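SusD homolog (Bacteroides thetaiotaomicron, PDB 3SGH) probably binds glycans at the outer-membrane surface and helps hand them to a SusC-like transporter, as in other SusD-family lipoproteins. Local coordinates at residues M24-Y28 with A105-Y111; V100-M104 with N167-A171; R250-V256 with Y282-S287; Y318-F324 with K414-P420; A367-N373 with T388-T394. All coordinates share one frame; numbering follows the deposited sequence. Where two conformers were deposited one is given.

Contact 1: residues M24-Y28 with A105-Y111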
# COMPACT_ATOMS: atom_id res chain seq x y z
N MSE A 24 -0.12 14.74 -11.63
CA MSE A 24 0.86 13.98 -10.83
C MSE A 24 0.18 13.41 -9.60
O MSE A 24 0.47 12.29 -9.16
CB MSE A 24 2.06 14.84 -10.41
CG MSE A 24 2.83 15.45 -11.56
SE MSE A 24 4.29 16.51 -10.93
CE MSE A 24 5.35 15.06 -10.31
N PHE A 25 -0.76 14.19 -9.05
CA PHE A 25 -1.42 13.82 -7.82
C PHE A 25 -2.23 12.52 -7.91
O PHE A 25 -2.62 11.94 -6.87
CB PHE A 25 -2.40 14.89 -7.36
CG PHE A 25 -1.79 16.15 -6.75
CD1 PHE A 25 -0.50 16.23 -6.26
CD2 PHE A 25 -2.61 17.25 -6.60
CE1 PHE A 25 -0.04 17.40 -5.65
CE2 PHE A 25 -2.16 18.42 -6.01
CZ PHE A 25 -0.90 18.51 -5.56
N ASN A 26 -2.53 12.06 -9.13
CA ASN A 26 -3.22 10.77 -9.26
C ASN A 26 -2.43 9.58 -8.68
O ASN A 26 -3.03 8.56 -8.38
CB ASN A 26 -3.56 10.51 -10.71
CG ASN A 26 -4.73 11.36 -11.17
OD1 ASN A 26 -5.88 11.06 -10.81
ND2 ASN A 26 -4.45 12.47 -11.85
N VAL A 27 -1.12 9.70 -8.48
CA VAL A 27 -0.40 8.61 -7.82
C VAL A 27 -0.79 8.35 -6.37
O VAL A 27 -0.53 7.27 -5.87
CB VAL A 27 1.12 8.72 -7.90
CG1 VAL A 27 1.59 8.80 -9.39
CG2 VAL A 27 1.66 9.89 -7.04
N TYR A 28 -1.37 9.33 -5.68
CA TYR A 28 -1.63 9.16 -4.26
C TYR A 28 -2.71 8.14 -3.97
O TYR A 28 -2.56 7.32 -3.07
CB TYR A 28 -2.00 10.49 -3.64
CG TYR A 28 -0.85 11.46 -3.51
CD1 TYR A 28 0.26 11.13 -2.74
CD2 TYR A 28 -0.88 12.73 -4.06
CE1 TYR A 28 1.34 12.00 -2.57
CE2 TYR A 28 0.21 13.60 -3.89
CZ TYR A 28 1.32 13.23 -3.14
OH TYR A 28 2.41 14.06 -2.94
N ALA A 105 6.06 18.75 -6.22
CA ALA A 105 6.39 17.88 -7.37
C ALA A 105 7.39 16.80 -6.94
O ALA A 105 7.25 15.65 -7.29
CB ALA A 105 6.92 18.72 -8.54
N GLN A 106 8.34 17.17 -6.10
CA GLN A 106 9.30 16.22 -5.55
C GLN A 106 8.64 15.18 -4.66
O GLN A 106 8.90 13.98 -4.79
CB GLN A 106 10.32 16.98 -4.70
CG GLN A 106 11.36 17.69 -5.50
CD GLN A 106 12.52 18.14 -4.63
OE1 GLN A 106 12.32 18.85 -3.65
NE2 GLN A 106 13.71 17.70 -4.98
N LEU A 107 7.80 15.66 -3.76
CA LEU A 107 7.06 14.75 -2.85
C LEU A 107 6.18 13.75 -3.63
O LEU A 107 6.12 12.57 -3.33
CB LEU A 107 6.23 15.55 -1.88
CG LEU A 107 5.31 14.76 -0.94
CD1 LEU A 107 6.12 13.83 -0.01
CD2 LEU A 107 4.47 15.80 -0.11
N THR A 108 5.50 14.24 -4.64
CA THR A 108 4.59 13.45 -5.43
C THR A 108 5.33 12.41 -6.29
O THR A 108 4.89 11.25 -6.36
CB THR A 108 3.63 14.34 -6.25
OG1 THR A 108 2.97 15.29 -5.39
CG2 THR A 108 2.56 13.49 -6.94
N ARG A 109 6.45 12.82 -6.88
CA ARG A 109 7.35 11.89 -7.57
C ARG A 109 7.87 10.82 -6.65
O ARG A 109 7.80 9.67 -6.97
CB ARG A 109 8.53 12.66 -8.14
CG ARG A 109 9.49 11.84 -9.00
CD ARG A 109 10.61 12.69 -9.43
NE ARG A 109 11.58 11.96 -10.24
CZ ARG A 109 12.87 12.25 -10.33
NH1 ARG A 109 13.43 13.20 -9.58
NH2 ARG A 109 13.61 11.51 -11.14
N VAL A 110 8.37 11.22 -5.47
CA VAL A 110 8.83 10.23 -4.51
C VAL A 110 7.66 9.28 -4.17
O VAL A 110 7.88 8.08 -4.10
CB VAL A 110 9.44 10.85 -3.24
CG1 VAL A 110 9.58 9.75 -2.11
CG2 VAL A 110 10.81 11.59 -3.52
N TYR A 111 6.44 9.78 -3.95
CA TYR A 111 5.30 8.91 -3.55
C TYR A 111 5.07 7.82 -4.61
O TYR A 111 4.93 6.61 -4.31
CB TYR A 111 3.98 9.69 -3.31
CG TYR A 111 3.01 8.81 -2.55
CD1 TYR A 111 2.11 7.93 -3.22
CD2 TYR A 111 3.03 8.79 -1.17
CE1 TYR A 111 1.27 7.09 -2.48
CE2 TYR A 111 2.20 7.97 -0.44
CZ TYR A 111 1.32 7.13 -1.10
OH TYR A 111 0.53 6.29 -0.34
O HOH W 1 -1.48 5.43 -1.53

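Contact 2: residues V100-M104 with N167-A171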
# COMPACT_ATOMS: atom_id res chain seq x y z
N VAL A 100 7.26 26.04 -3.09
CA VAL A 100 6.31 25.00 -2.63
C VAL A 100 5.82 24.11 -3.78
O VAL A 100 5.59 22.92 -3.58
CB VAL A 100 5.15 25.68 -1.90
CG1 VAL A 100 3.97 24.70 -1.68
CG2 VAL A 100 5.65 26.25 -0.56
N ILE A 101 5.70 24.64 -4.99
CA ILE A 101 5.17 23.84 -6.10
C ILE A 101 6.24 22.82 -6.49
O ILE A 101 5.92 21.67 -6.75
CB ILE A 101 4.70 24.70 -7.30
CG1 ILE A 101 3.62 25.68 -6.82
CG2 ILE A 101 4.22 23.82 -8.47
CD1 ILE A 101 2.43 25.06 -6.05
N TYR A 102 7.53 23.21 -6.46
CA TYR A 102 8.59 22.27 -6.71
C TYR A 102 8.67 21.22 -5.62
O TYR A 102 8.84 20.03 -5.91
CB TYR A 102 9.93 22.98 -6.85
CG TYR A 102 11.06 22.05 -7.08
CD1 TYR A 102 11.12 21.28 -8.24
CD2 TYR A 102 12.12 21.94 -6.16
CE1 TYR A 102 12.17 20.41 -8.47
CE2 TYR A 102 13.19 21.07 -6.41
CZ TYR A 102 13.20 20.33 -7.58
OH TYR A 102 14.26 19.46 -7.85
N ALA A 103 8.57 21.65 -4.35
CA ALA A 103 8.54 20.73 -3.22
C ALA A 103 7.43 19.70 -3.43
O ALA A 103 7.63 18.49 -3.23
CB ALA A 103 8.33 21.49 -1.94
N MSE A 104 6.23 20.16 -3.81
CA MSE A 104 5.12 19.22 -4.02
C MSE A 104 5.36 18.28 -5.18
O MSE A 104 4.92 17.13 -5.15
CB MSE A 104 3.79 19.97 -4.18
CG MSE A 104 3.35 20.66 -2.91
SE MSE A 104 2.98 19.48 -1.48
CE MSE A 104 2.04 18.09 -2.51
N ASN A 167 -0.84 28.08 1.99
CA ASN A 167 -0.15 28.57 0.80
C ASN A 167 -1.18 28.77 -0.30
O ASN A 167 -1.94 27.84 -0.65
CB ASN A 167 0.91 27.57 0.38
CG ASN A 167 1.74 28.06 -0.77
OD1 ASN A 167 1.36 27.92 -1.93
ND2 ASN A 167 2.88 28.70 -0.45
N GLN A 168 -1.25 29.99 -0.82
CA GLN A 168 -2.34 30.33 -1.73
C GLN A 168 -2.13 29.75 -3.13
O GLN A 168 -3.11 29.39 -3.77
CB GLN A 168 -2.56 31.84 -1.80
CG GLN A 168 -2.91 32.51 -0.45
CD GLN A 168 -4.12 31.90 0.18
OE1 GLN A 168 -5.23 31.97 -0.36
NE2 GLN A 168 -3.89 31.18 1.30
N ASP A 169 -0.88 29.61 -3.59
CA ASP A 169 -0.62 28.94 -4.90
C ASP A 169 -1.08 27.48 -4.89
O ASP A 169 -1.75 26.97 -5.81
CB ASP A 169 0.89 28.88 -5.18
CG ASP A 169 1.49 30.24 -5.45
OD1 ASP A 169 0.73 31.17 -5.75
OD2 ASP A 169 2.75 30.37 -5.35
N LEU A 170 -0.72 26.81 -3.81
CA LEU A 170 -1.00 25.39 -3.67
C LEU A 170 -2.52 25.18 -3.44
O LEU A 170 -3.09 24.22 -3.94
CB LEU A 170 -0.14 24.84 -2.55
CG LEU A 170 -0.33 23.32 -2.32
CD1 LEU A 170 -0.07 22.50 -3.59
CD2 LEU A 170 0.54 22.88 -1.19
N ALA A 171 -3.18 26.12 -2.75
CA ALA A 171 -4.64 25.98 -2.43
C ALA A 171 -5.55 25.78 -3.68
O ALA A 171 -6.55 25.06 -3.66
CB ALA A 171 -5.13 27.16 -1.60

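Contact 3: residues R250-V256 with Y282-S287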
# COMPACT_ATOMS: atom_id res chain seq x y z
N ARG A 250 -14.02 -7.60 -4.91
CA ARG A 250 -14.80 -7.85 -3.71
C ARG A 250 -13.86 -7.86 -2.50
O ARG A 250 -12.65 -7.78 -2.64
CB ARG A 250 -15.58 -9.17 -3.82
CG ARG A 250 -16.77 -9.17 -4.79
CD ARG A 250 -17.90 -8.34 -4.29
NE ARG A 250 -19.06 -8.23 -5.15
CZ ARG A 250 -19.29 -7.28 -6.07
NH1 ARG A 250 -18.39 -6.36 -6.35
NH2 ARG A 250 -20.43 -7.27 -6.75
N ALA A 251 -14.41 -7.96 -1.31
CA ALA A 251 -13.62 -8.09 -0.10
C ALA A 251 -12.85 -9.43 -0.15
O ALA A 251 -13.34 -10.44 -0.63
CB ALA A 251 -14.53 -8.03 1.13
N ASN A 252 -11.65 -9.43 0.38
CA ASN A 252 -10.76 -10.59 0.40
C ASN A 252 -11.04 -11.43 1.65
O ASN A 252 -11.24 -10.91 2.76
CB ASN A 252 -9.30 -10.10 0.36
CG ASN A 252 -8.28 -11.20 0.18
OD1 ASN A 252 -8.27 -12.20 0.92
ND2 ASN A 252 -7.36 -10.99 -0.74
N ALA A 253 -11.12 -12.75 1.43
CA ALA A 253 -11.31 -13.73 2.47
C ALA A 253 -10.42 -13.51 3.69
O ALA A 253 -10.82 -13.75 4.83
CB ALA A 253 -10.94 -15.11 1.87
N CYS A 254 -9.18 -13.10 3.43
CA CYS A 254 -8.17 -12.98 4.46
C CYS A 254 -8.48 -11.87 5.50
O CYS A 254 -8.68 -12.17 6.65
CB CYS A 254 -6.81 -12.74 3.80
SG CYS A 254 -5.45 -12.65 4.96
N LEU A 255 -8.58 -10.60 5.07
CA LEU A 255 -8.92 -9.54 6.01
C LEU A 255 -10.27 -9.80 6.69
O LEU A 255 -10.39 -9.61 7.91
CB LEU A 255 -8.95 -8.18 5.32
CG LEU A 255 -9.21 -6.99 6.25
CD1 LEU A 255 -8.13 -6.87 7.32
CD2 LEU A 255 -9.38 -5.67 5.41
N VAL A 256 -11.28 -10.22 5.94
CA VAL A 256 -12.62 -10.45 6.52
C VAL A 256 -12.55 -11.54 7.61
O VAL A 256 -13.12 -11.41 8.68
CB VAL A 256 -13.67 -10.83 5.43
CG1 VAL A 256 -15.02 -11.15 6.07
CG2 VAL A 256 -13.79 -9.67 4.36
N TYR A 282 -20.35 -11.38 7.11
CA TYR A 282 -19.31 -10.91 6.24
C TYR A 282 -18.56 -12.11 5.75
O TYR A 282 -18.12 -12.92 6.54
CB TYR A 282 -18.37 -9.92 6.98
CG TYR A 282 -19.14 -8.74 7.52
CD1 TYR A 282 -19.45 -7.65 6.71
CD2 TYR A 282 -19.61 -8.73 8.83
CE1 TYR A 282 -20.21 -6.57 7.18
CE2 TYR A 282 -20.34 -7.63 9.32
CZ TYR A 282 -20.64 -6.57 8.49
OH TYR A 282 -21.36 -5.52 8.98
N VAL A 283 -18.49 -12.25 4.42
CA VAL A 283 -17.79 -13.35 3.76
C VAL A 283 -17.00 -12.79 2.59
O VAL A 283 -17.56 -12.24 1.60
CB VAL A 283 -18.75 -14.46 3.28
CG1 VAL A 283 -17.95 -15.57 2.61
CG2 VAL A 283 -19.63 -15.06 4.46
N GLY A 284 -15.67 -12.90 2.69
CA GLY A 284 -14.77 -12.50 1.60
C GLY A 284 -14.59 -13.57 0.55
O GLY A 284 -15.06 -14.71 0.72
N VAL A 285 -13.90 -13.19 -0.52
CA VAL A 285 -13.56 -14.07 -1.64
C VAL A 285 -12.13 -14.53 -1.54
O VAL A 285 -11.23 -13.72 -1.33
CB VAL A 285 -13.81 -13.36 -3.01
CG1 VAL A 285 -13.47 -14.34 -4.20
CG2 VAL A 285 -15.23 -12.83 -3.07
N ARG A 286 -11.90 -15.85 -1.68
CA ARG A 286 -10.54 -16.36 -1.67
C ARG A 286 -9.83 -15.91 -2.97
O ARG A 286 -10.28 -16.23 -4.07
CB ARG A 286 -10.55 -17.88 -1.55
CG ARG A 286 -9.17 -18.51 -1.48
CD ARG A 286 -8.50 -18.33 -0.08
NE ARG A 286 -7.15 -18.87 -0.13
CZ ARG A 286 -6.81 -20.15 -0.04
NH1 ARG A 286 -7.69 -21.06 0.25
NH2 ARG A 286 -5.53 -20.50 -0.20
N SER A 287 -8.71 -15.21 -2.80
CA SER A 287 -7.91 -14.75 -3.93
C SER A 287 -7.12 -15.96 -4.37
O SER A 287 -6.60 -16.71 -3.52
CB SER A 287 -6.98 -13.62 -3.49
OG SER A 287 -6.25 -13.15 -4.58
O HOH W 2 -7.98 -14.72 0.03

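Contact 4: residues Y318-F324 with K414-P420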
# COMPACT_ATOMS: atom_id res chain seq x y z
N TYR A 318 -3.38 7.29 6.36
CA TYR A 318 -4.11 7.54 7.59
C TYR A 318 -3.21 7.85 8.76
O TYR A 318 -2.10 7.32 8.86
CB TYR A 318 -4.91 6.30 7.98
CG TYR A 318 -5.99 5.85 7.03
CD1 TYR A 318 -7.09 6.62 6.76
CD2 TYR A 318 -5.90 4.64 6.39
CE1 TYR A 318 -8.10 6.19 5.93
CE2 TYR A 318 -6.94 4.20 5.57
CZ TYR A 318 -8.04 4.96 5.36
OH TYR A 318 -9.05 4.46 4.53
N ALA A 319 -3.71 8.69 9.67
CA ALA A 319 -2.95 9.04 10.86
C ALA A 319 -2.55 7.78 11.66
O ALA A 319 -1.45 7.73 12.25
CB ALA A 319 -3.73 10.03 11.74
N ALA A 320 -3.42 6.76 11.65
CA ALA A 320 -3.13 5.49 12.35
C ALA A 320 -1.79 4.87 11.90
O ALA A 320 -1.08 4.28 12.72
CB ALA A 320 -4.30 4.47 12.16
N GLU A 321 -1.44 5.02 10.62
CA GLU A 321 -0.21 4.40 10.10
C GLU A 321 1.01 4.98 10.81
O GLU A 321 1.95 4.23 11.10
CB GLU A 321 -0.08 4.60 8.59
CG GLU A 321 1.06 3.79 8.01
CD GLU A 321 1.27 3.93 6.50
OE1 GLU A 321 0.41 4.53 5.83
OE2 GLU A 321 2.28 3.37 6.00
N ALA A 322 0.99 6.29 11.09
CA ALA A 322 2.13 6.92 11.79
C ALA A 322 2.33 6.36 13.19
O ALA A 322 3.49 6.23 13.67
CB ALA A 322 2.00 8.46 11.85
N ALA A 323 1.23 6.02 13.85
CA ALA A 323 1.31 5.44 15.20
C ALA A 323 1.89 4.03 15.09
O ALA A 323 2.79 3.65 15.84
CB ALA A 323 -0.03 5.43 15.84
N PHE A 324 1.40 3.23 14.14
CA PHE A 324 1.88 1.84 14.02
C PHE A 324 3.32 1.76 13.53
O PHE A 324 4.02 0.84 13.91
CB PHE A 324 0.97 0.97 13.13
CG PHE A 324 -0.36 0.65 13.76
CD1 PHE A 324 -0.45 -0.21 14.86
CD2 PHE A 324 -1.51 1.18 13.23
CE1 PHE A 324 -1.68 -0.48 15.42
CE2 PHE A 324 -2.76 0.90 13.76
CZ PHE A 324 -2.85 0.07 14.86
N LYS A 414 -1.97 -2.93 12.39
CA LYS A 414 -1.62 -1.92 11.38
C LYS A 414 -2.29 -2.23 10.05
O LYS A 414 -2.81 -1.33 9.34
CB LYS A 414 -0.12 -1.84 11.20
CG LYS A 414 0.34 -0.88 10.11
CD LYS A 414 1.86 -1.06 9.90
CE LYS A 414 2.43 -0.28 8.76
NZ LYS A 414 3.84 -0.67 8.48
N TRP A 415 -2.24 -3.51 9.68
CA TRP A 415 -2.79 -3.99 8.42
C TRP A 415 -4.31 -3.82 8.37
O TRP A 415 -4.85 -3.35 7.37
CB TRP A 415 -2.36 -5.43 8.22
CG TRP A 415 -3.09 -6.16 7.15
CD1 TRP A 415 -3.03 -5.92 5.80
CD2 TRP A 415 -3.90 -7.30 7.34
NE1 TRP A 415 -3.77 -6.88 5.14
CE2 TRP A 415 -4.34 -7.72 6.08
CE3 TRP A 415 -4.33 -8.01 8.46
CZ2 TRP A 415 -5.18 -8.81 5.92
CZ3 TRP A 415 -5.11 -9.12 8.28
CH2 TRP A 415 -5.53 -9.50 7.04
N ILE A 416 -4.98 -4.07 9.50
CA ILE A 416 -6.42 -3.88 9.57
C ILE A 416 -6.75 -2.40 9.47
O ILE A 416 -7.65 -2.00 8.75
CB ILE A 416 -7.01 -4.44 10.88
CG1 ILE A 416 -6.89 -5.94 10.85
CG2 ILE A 416 -8.50 -4.05 11.05
CD1 ILE A 416 -7.21 -6.63 12.25
N ALA A 417 -5.93 -1.56 10.12
CA ALA A 417 -6.16 -0.11 10.16
C ALA A 417 -5.96 0.57 8.78
O ALA A 417 -6.74 1.47 8.41
CB ALA A 417 -5.27 0.57 11.19
N CYS A 418 -4.90 0.17 8.05
CA CYS A 418 -4.56 0.83 6.79
C CYS A 418 -5.37 0.16 5.71
O CYS A 418 -4.89 -0.74 5.05
CB CYS A 418 -3.06 0.72 6.54
SG CYS A 418 -2.10 1.65 7.84
N TYR A 419 -6.63 0.59 5.58
CA TYR A 419 -7.59 -0.07 4.70
C TYR A 419 -8.46 0.96 3.99
O TYR A 419 -8.95 1.92 4.65
CB TYR A 419 -8.51 -1.05 5.48
CG TYR A 419 -9.74 -1.47 4.70
CD1 TYR A 419 -9.69 -2.57 3.83
CD2 TYR A 419 -10.95 -0.79 4.83
CE1 TYR A 419 -10.75 -2.94 3.09
CE2 TYR A 419 -12.04 -1.16 4.07
CZ TYR A 419 -11.93 -2.23 3.22
OH TYR A 419 -12.99 -2.61 2.47
N PRO A 420 -8.70 0.75 2.67
CA PRO A 420 -8.05 -0.15 1.74
C PRO A 420 -6.69 0.41 1.30
O PRO A 420 -6.62 1.58 0.93
CB PRO A 420 -9.02 -0.21 0.53
CG PRO A 420 -10.01 0.86 0.76
CD PRO A 420 -9.71 1.59 2.00
O HOH W 3 3.91 1.10 6.34
O HOH W 4 5.15 -0.67 11.07

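Contact 5: residues A367-N373 with T388-T394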
# COMPACT_ATOMS: atom_id res chain seq x y z
N ALA A 367 -8.38 -10.34 25.19
CA ALA A 367 -7.22 -11.21 25.28
C ALA A 367 -7.46 -12.63 24.71
O ALA A 367 -6.55 -13.44 24.71
CB ALA A 367 -6.78 -11.34 26.76
N THR A 368 -8.65 -12.91 24.19
CA THR A 368 -9.05 -14.30 23.90
C THR A 368 -9.28 -14.57 22.40
O THR A 368 -8.98 -15.67 21.89
CB THR A 368 -10.30 -14.69 24.72
OG1 THR A 368 -11.39 -13.80 24.46
CG2 THR A 368 -10.06 -14.69 26.23
N SER A 369 -9.84 -13.58 21.70
CA SER A 369 -10.26 -13.77 20.34
C SER A 369 -9.07 -13.94 19.40
O SER A 369 -8.09 -13.21 19.50
CB SER A 369 -11.14 -12.60 19.86
OG SER A 369 -12.32 -12.46 20.62
N ILE A 370 -9.17 -14.89 18.48
CA ILE A 370 -8.07 -15.12 17.52
C ILE A 370 -8.56 -14.99 16.09
O ILE A 370 -9.77 -15.05 15.83
CB ILE A 370 -7.42 -16.49 17.75
CG1 ILE A 370 -8.41 -17.62 17.52
CG2 ILE A 370 -6.81 -16.51 19.21
CD1 ILE A 370 -7.85 -19.01 17.88
N PRO A 371 -7.64 -14.79 15.15
CA PRO A 371 -8.06 -14.61 13.76
C PRO A 371 -8.85 -15.82 13.26
O PRO A 371 -8.56 -16.96 13.60
CB PRO A 371 -6.71 -14.36 13.04
CG PRO A 371 -5.82 -13.81 14.12
CD PRO A 371 -6.20 -14.50 15.35
N GLY A 372 -9.91 -15.55 12.51
CA GLY A 372 -10.86 -16.57 12.08
C GLY A 372 -10.38 -17.39 10.91
O GLY A 372 -9.58 -16.93 10.06
N ASN A 373 -10.85 -18.62 10.85
CA ASN A 373 -10.62 -19.44 9.67
C ASN A 373 -11.61 -19.01 8.62
O ASN A 373 -12.61 -18.36 8.94
CB ASN A 373 -10.81 -20.92 10.02
CG ASN A 373 -9.82 -21.37 11.04
OD1 ASN A 373 -8.69 -20.95 11.02
ND2 ASN A 373 -10.25 -22.25 11.94
N THR A 388 -7.34 -22.47 6.82
CA THR A 388 -7.01 -22.37 8.24
C THR A 388 -6.07 -21.20 8.48
O THR A 388 -4.96 -21.14 7.92
CB THR A 388 -6.39 -23.68 8.78
OG1 THR A 388 -7.23 -24.82 8.48
CG2 THR A 388 -6.15 -23.55 10.28
N ASN A 389 -6.51 -20.24 9.27
CA ASN A 389 -5.69 -19.05 9.55
C ASN A 389 -4.43 -19.47 10.28
O ASN A 389 -4.48 -20.22 11.27
CB ASN A 389 -6.50 -18.04 10.37
CG ASN A 389 -6.00 -16.67 10.24
OD1 ASN A 389 -4.80 -16.42 10.40
ND2 ASN A 389 -6.91 -15.72 9.97
N GLN A 390 -3.28 -18.99 9.80
CA GLN A 390 -2.06 -19.41 10.41
C GLN A 390 -1.67 -18.49 11.54
O GLN A 390 -0.74 -18.81 12.26
CB GLN A 390 -0.95 -19.57 9.38
CG GLN A 390 -1.27 -20.67 8.37
CD GLN A 390 -0.08 -21.06 7.49
OE1 GLN A 390 1.01 -20.48 7.59
NE2 GLN A 390 -0.30 -22.05 6.62
N SER A 391 -2.44 -17.41 11.75
CA SER A 391 -2.22 -16.54 12.91
C SER A 391 -3.08 -16.88 14.12
O SER A 391 -4.28 -17.21 13.99
CB SER A 391 -2.48 -15.09 12.52
OG SER A 391 -2.12 -14.19 13.54
N SER A 392 -2.50 -16.77 15.31
CA SER A 392 -3.24 -16.94 16.55
C SER A 392 -3.17 -15.69 17.40
O SER A 392 -3.51 -15.74 18.61
CB SER A 392 -2.67 -18.14 17.30
OG SER A 392 -1.24 -18.06 17.39
N ILE A 393 -2.72 -14.59 16.79
CA ILE A 393 -2.41 -13.37 17.53
C ILE A 393 -3.67 -12.71 18.08
O ILE A 393 -4.65 -12.49 17.37
CB ILE A 393 -1.50 -12.39 16.70
CG1 ILE A 393 -0.64 -11.50 17.59
CG2 ILE A 393 -2.31 -11.58 15.70
CD1 ILE A 393 0.48 -12.27 18.42
N THR A 394 -3.64 -12.38 19.37
CA THR A 394 -4.76 -11.74 20.03
C THR A 394 -4.56 -10.24 20.07
O THR A 394 -3.48 -9.74 19.78
CB THR A 394 -4.91 -12.30 21.48
OG1 THR A 394 -3.68 -12.11 22.19
CG2 THR A 394 -5.26 -13.79 21.44

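Contact 1: residues M24-Y28 with A105-Y111
The ring of Y111 carries Y28 on one face: Y28 CD1 stands over it, off centre toward the rim. At the edge of the Y111 ring, near its plane, comes V27 O. The two tyrosine planes meet obliquely at 55°, their centroids 5.0 Å apart. F25 presents its own edge to T108, with F25 CE1 3.7 Å from T108 OG1. A threonine hydroxyl can bond the buried phenol and a helix carbonyl at once: T108 OG1 accepts from Y28 OH at 2.8 Å and also bonds M104 O one turn back. The other branch is apolar: T108 CG2 sits 3.3 Å from M24 O and 3.7 Å from V27 CG2. A water links Y28 O (2.7 Å) with Y111 OH, whose protein partner is R194. M24, a selenomethionine, bends at chi3 (71°), which carries CE over A105 O. The junction of helices 17-24 and 26-29 lies against helix 100-120; F176 meets F25 and Y28 edge-to-face, and helices 75-84, 87-95, 140-162 and 181-198 also touch these side chains.

Contact 2: residues V100-M104 with N167-A171
L170 holds its CG anti to the backbone N (chi1 -179°), and this sends both methyls into helix 100-120: L170 CD2 rests 3.9 Å from V100 CG1, and L170 CD1 3.9 Å from M104 CG. The side chains of V100 and M104 each cross that of L170 at about a right angle, and M104, a selenomethionine bent at chi2 and chi3, curls SE back toward L170 CD2. I101 adds its CD1, 4.2 Å from L170 CA. The short helix 168-171 thus packs on the first turn of helix 100-120, in a chain built round an alpha-alpha superhelix. N167 caps the start of helix 168-171: N167 OD1 accepts from L170 N at 3.0 Å, in the carbonyl plane, which suits asparagine, a short side chain able to fold back on the first turn. The amide's other end, N167 ND2, lies 3.7 Å from V100 CG2. An alanine here is likely to leave L170 N without its cap and V100 without the amide against it. Around the contact, L21 of helix 17-24 touches I101, M104 and L170, while W184 touches M104 and L170.

Contact 3: residues R250-V256 with Y282-S287
This is a single beta bridge made at a helix N-terminus: the extended segment 282-287 pairs with the turn between strand 249-251 and helix 253-261, where N252 is the N-cap. Two nearly linear backbone bonds reach V285 from the residues flanking N252. V285 N donates to A251 O (2.8 Å), and A253 N donates to V285 O (2.9 Å), though from well above that carbonyl plane, 62° out of it. V285 O has a second partner in T51 OG1. Backbones come very close at G284, whose CA is 3.8 Å from that of A253; a CB there would clash with A253 N and N252 C, which suits a glycine. V256, a branched apolar residue, packs from the first turn of the helix onto Y282, its CG1 3.7 Å from Y282 CB. R250 contributes only its CB, against V285 CG2, and its guanidinium leads away to A299 O and S244 O. A chi1 of -172° folds the N252 amide back over the helix start, its ND2 bonding V50 O in the neighbouring strand. N252 OD1 accepts from C254 N on a lone pair at 2.8 Å, and also from a water that in turn accepts from S287 N.

Contact 4: residues Y318-F324 with K414-P420
A cis peptide joins Y419 to P420, and its carbonyl is gripped from across the contact: Y318 OH donates to Y419 O in a short bond of 2.5 Å, tilted 32° from the carbonyl plane. P420 CD lies over a face of the Y419 ring, as the cis bond permits, while the edge of the Y318 ring comes against C418 CA. C418, just past the last turn of helix 403-417, is the centre of an inverse gamma turn that swings the chain into this loop. C418 SG packs 3.7 Å from E321 CB. Helix 319-331 lies here against the end of helix 403-417, consistent with the alpha-alpha superhelix of this fold, and alanines let the backbones approach: A320 CB meets A417 CB at 4.1 Å. F324 turns one face to the other helix in a CH-pi contact, K414 CA standing 3.7 Å from the ring centroid and 15° off its normal. A417 CB adds to this, 3.6 Å from F324 CE2. K414 is fully extended (chi1 176°, every later torsion also near 180°), which slides its methylenes past F324 CB and carries NZ clear of the ring. There a water lies 2.8 Å from both K414 NZ and E321 OE2. These opposite charges do not touch directly; the glutamate has its salt bridge with R194 and the lysine with D428, so each buried charge is probably balanced by its own mate.

Contact 5: residues A367-N373 with T388-T394
Two irregular, nearly antiparallel runs are pinned together around an Asx turn at N389, in the long connection between helices 360-364 and 403-417. The hydrogen bonds cluster at one end. With CG trans to the backbone N (chi1 -157°), the N389 amide reaches the facing run: N389 OD1 accepts from S391 N at 2.9 Å, closing the turn, and N389 ND2 donates to G372 O at 2.9 Å, nearly in the amide plane. The backbone N of N389 donates to N373 OD1 (2.9 Å), a second asparagine. Replacing N389 by an alanine is likely to leave G372 O without this donor and S391 N without its acceptor, freeing the turn to open. Van der Waals contacts centre on P371, whose ring wedges among polar side-chain and backbone atoms. P371 CB lies 3.4 Å from N389 ND2, P371 CD 3.2 Å from I393 O, and P371 CG makes an apolar pair with I393 CG2 at 4.4 Å; proline suits a place needing no N-H. Y258 of helix 253-261 touches P371, N389 and S391, and E408 takes the hydroxyl of S391. At the far end, T394 CG2 lies 3.8 Å from I370 CG2 and 3.5 Å from A367 O.

In the fold
From the N terminus, contact 1 closes the first large loop by bringing helix 100-120 back onto residues 24-28. Contact 2 opens on that same helix before contact 1 has closed and itself closes at the short helix 168-171, so the two cross along the chain; they touch where M104 CE meets F25 and Y28. Contact 3 then closes a short loop holding helices 253-261 and 267-270, on the other side of the chain's centre from contacts 1 and 2. Contact 4 spans residues 318 to 420, joining helices 319-331 and 403-417, and contact 5 lies wholly within that span. L255 of contact 3 packs on W415, I416 and Y419 of contact 4, whereas contacts 4 and 5 stay about 7 Å apart at their nearest atoms.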